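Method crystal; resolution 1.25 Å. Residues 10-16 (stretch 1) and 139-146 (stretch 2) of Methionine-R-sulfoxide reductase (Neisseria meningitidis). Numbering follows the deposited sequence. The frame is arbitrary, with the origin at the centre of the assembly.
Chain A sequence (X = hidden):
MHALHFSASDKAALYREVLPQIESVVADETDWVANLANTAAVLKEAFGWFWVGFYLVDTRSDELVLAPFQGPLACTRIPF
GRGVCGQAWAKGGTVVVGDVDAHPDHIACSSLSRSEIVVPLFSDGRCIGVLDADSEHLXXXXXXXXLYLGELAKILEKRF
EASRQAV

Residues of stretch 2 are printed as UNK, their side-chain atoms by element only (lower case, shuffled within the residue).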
# COMPACT_ATOMS: atom_id res chain seq x y z
N ASP A 10 22.30 12.46 -3.49
CA ASP A 10 22.86 12.00 -2.23
C ASP A 10 21.72 11.73 -1.28
O ASP A 10 20.75 12.48 -1.18
CB ASP A 10 23.73 13.14 -1.64
CG ASP A 10 24.16 12.92 -0.24
OD1 ASP A 10 25.00 12.00 -0.06
OD2 ASP A 10 23.56 13.53 0.68
N LYS A 11 21.86 10.63 -0.51
CA LYS A 11 20.82 10.19 0.39
C LYS A 11 20.32 11.27 1.32
O LYS A 11 19.12 11.53 1.46
CB LYS A 11 21.32 8.94 1.17
CG LYS A 11 20.27 8.35 2.11
CD LYS A 11 20.90 7.50 3.25
CE LYS A 11 21.68 6.32 2.80
NZ LYS A 11 22.11 5.56 3.98
N ALA A 12 21.24 11.90 2.08
CA ALA A 12 20.85 12.92 3.06
C ALA A 12 20.16 14.10 2.35
O ALA A 12 19.11 14.58 2.84
CB ALA A 12 22.07 13.36 3.88
N ALA A 13 20.71 14.55 1.24
CA ALA A 13 20.10 15.65 0.52
C ALA A 13 18.70 15.26 0.06
O ALA A 13 17.80 16.10 0.03
CB ALA A 13 21.00 16.07 -0.66
N LEU A 14 18.50 13.99 -0.36
CA LEU A 14 17.19 13.58 -0.83
C LEU A 14 16.17 13.58 0.31
O LEU A 14 15.05 14.00 0.13
CB LEU A 14 17.28 12.22 -1.55
CG LEU A 14 15.97 11.76 -2.22
CD1 LEU A 14 15.49 12.69 -3.26
CD2 LEU A 14 16.17 10.35 -2.79
N TYR A 15 16.56 13.12 1.50
CA TYR A 15 15.64 13.24 2.63
C TYR A 15 15.27 14.67 2.84
O TYR A 15 14.12 14.99 3.14
CB TYR A 15 16.28 12.67 3.91
CG TYR A 15 16.18 11.17 4.08
CD1 TYR A 15 14.93 10.61 4.34
CD2 TYR A 15 17.28 10.36 4.07
CE1 TYR A 15 14.83 9.25 4.59
CE2 TYR A 15 17.18 8.99 4.33
CZ TYR A 15 15.94 8.44 4.58
OH TYR A 15 15.79 7.12 4.88
N ARG A 16 16.21 15.61 2.83
CA ARG A 16 15.88 17.00 3.06
C ARG A 16 14.92 17.55 2.02
O ARG A 16 14.10 18.41 2.31
CB ARG A 16 17.17 17.85 3.11
CG ARG A 16 18.03 17.54 4.29
CD ARG A 16 19.18 18.48 4.54
NE ARG A 16 20.20 18.41 3.53
CZ ARG A 16 21.32 17.69 3.60
NH1 ARG A 16 21.53 16.88 4.62
NH2 ARG A 16 22.23 17.75 2.59
N UNK A 139 23.84 -3.10 4.42
CA UNK A 139 24.12 -1.77 5.00
C UNK A 139 23.53 -0.67 4.16
O UNK A 139 24.13 0.42 4.08
c UNK A 139 25.72 -1.53 5.10
N UNK A 140 22.29 -0.82 3.69
CA UNK A 140 21.66 0.26 2.96
C UNK A 140 21.20 1.36 3.92
O UNK A 140 20.99 2.50 3.47
c UNK A 140 20.04 0.75 1.12
o UNK A 140 21.82 0.17 -0.34
c UNK A 140 21.10 1.08 0.07
n UNK A 140 21.24 2.36 -0.32
c UNK A 140 20.49 -0.28 2.14
N UNK A 141 20.99 1.04 5.17
CA UNK A 141 20.42 1.96 6.13
C UNK A 141 21.44 2.29 7.23
O UNK A 141 22.12 1.40 7.74
c UNK A 141 18.03 -0.40 5.43
c UNK A 141 17.15 -0.81 4.47
c UNK A 141 16.35 0.08 3.82
c UNK A 141 19.14 1.42 6.79
c UNK A 141 17.36 1.85 5.10
c UNK A 141 18.15 0.95 5.77
c UNK A 141 16.47 1.40 4.14
N UNK A 142 21.57 3.58 7.51
CA UNK A 142 22.54 4.04 8.45
C UNK A 142 21.96 5.20 9.29
O UNK A 142 20.74 5.37 9.39
c UNK A 142 23.73 5.58 6.83
o UNK A 142 24.67 5.84 6.04
c UNK A 142 23.84 4.39 7.71
o UNK A 142 22.74 6.31 6.88
N UNK A 143 22.86 5.96 9.93
CA UNK A 143 22.42 7.01 10.81
C UNK A 143 21.59 8.10 10.11
O UNK A 143 20.76 8.74 10.73
c UNK A 143 23.60 7.62 11.61
c UNK A 143 25.59 7.77 10.07
c UNK A 143 24.52 8.50 10.85
o UNK A 143 26.46 8.51 9.46
o UNK A 143 25.57 6.52 10.03
N UNK A 144 21.86 8.31 8.84
CA UNK A 144 21.07 9.29 8.08
C UNK A 144 19.62 8.83 7.99
O UNK A 144 18.69 9.59 8.21
c UNK A 144 21.66 9.50 6.68
o UNK A 144 22.99 10.04 6.82
c UNK A 144 20.88 10.40 5.81
N UNK A 145 19.44 7.54 7.67
CA UNK A 145 18.07 7.01 7.62
C UNK A 145 17.39 7.06 9.01
O UNK A 145 16.26 7.40 9.15
c UNK A 145 18.73 5.49 5.78
o UNK A 145 19.94 5.11 5.72
o UNK A 145 18.09 5.80 4.72
c UNK A 145 18.08 5.55 7.11
N UNK A 146 18.16 6.70 10.06
CA UNK A 146 17.57 6.73 11.40
C UNK A 146 17.12 8.14 11.71
O UNK A 146 16.04 8.36 12.26
c UNK A 146 18.57 6.19 12.41
O HOH W 1 23.72 3.55 2.91

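Position 139 carries a single side-chain carbon; its CB comes no closer to stretch 1 than 8.0 Å, from Lys11 NZ, and one carbon without branches makes it Ala139. At position 140 there are three carbons, the third bearing one oxygen and one nitrogen, an amide at the end of a two-carbon arm; no side-chain atom comes within contact range of stretch 1, and it is the backbone O that meets Lys11 NZ. This is Gln140. Lys11 NZ donates a weak hydrogen bond to Gln140 O at 3.3 Å, and water 1 supports the same pair, accepting from Lys11 NZ (2.8 Å) and donating weakly to Gln140 O (3.0 Å).

Position 141 has one carbon followed by a ring of six carbons with no heteroatom, which identifies Phe141; the ring is buried but does not touch stretch 1. Two carbons, the second carrying two oxygens, form a short carboxylate at position 142, where one oxygen approaches Lys11 NZ. This is Asp142, and its OD1 lies 3.1 Å from Lys11 NZ in a salt bridge whose hydrogen bond is weak. The same OD1 caps the helix that follows, accepting from the backbone N of position 144 at 2.9 Å.

Position 143 shows three carbons, the third with two oxygens: a carboxylate one methylene longer, Glu143. Its CA-to-CB bond points away from stretch 1, and no contact is made. At position 144 the first carbon branches to one oxygen and one carbon, and the branch carbon lies against Ala12, Lys11 and Tyr15; this is the mark of Thr144. Its CA-to-CB bond points toward stretch 1, and its methyl CG2 packs 3.7 Å from Ala12 CB, 3.9 Å from Lys11 CD and 4.0 Å from Tyr15 CD2.

Position 145 again has two carbons and a two-oxygen end, with both oxygens engaged by stretch 1, and is Asp145. OD2 forms a salt bridge with Lys11 NZ at 2.8 Å, while Tyr15 OH donates to OD1 at 2.7 Å, near the plane of the tyrosine ring. OD2 also accepts from Asp142 N at 2.9 Å. Position 146 has one carbon, pointing away, and is Ala146.

The contact thus joins the first turns of two helices far apart in sequence. Lys11 and Tyr15, one helical turn apart, both reach Asp145, so a single buried carboxylate receives an ammonium group and a phenol. The lysine, bent at chi3 (m), also brings its charge to Asp142 and the Gln140 carbonyl, so the start of the first helix is tied to the loop that leads into the second. Beside this polar cluster, the Thr144 methyl fills the space among Ala12, the lysine's aliphatic chain and the tyrosine ring.

Stretch 2, residues 139-146: AQFDETDA
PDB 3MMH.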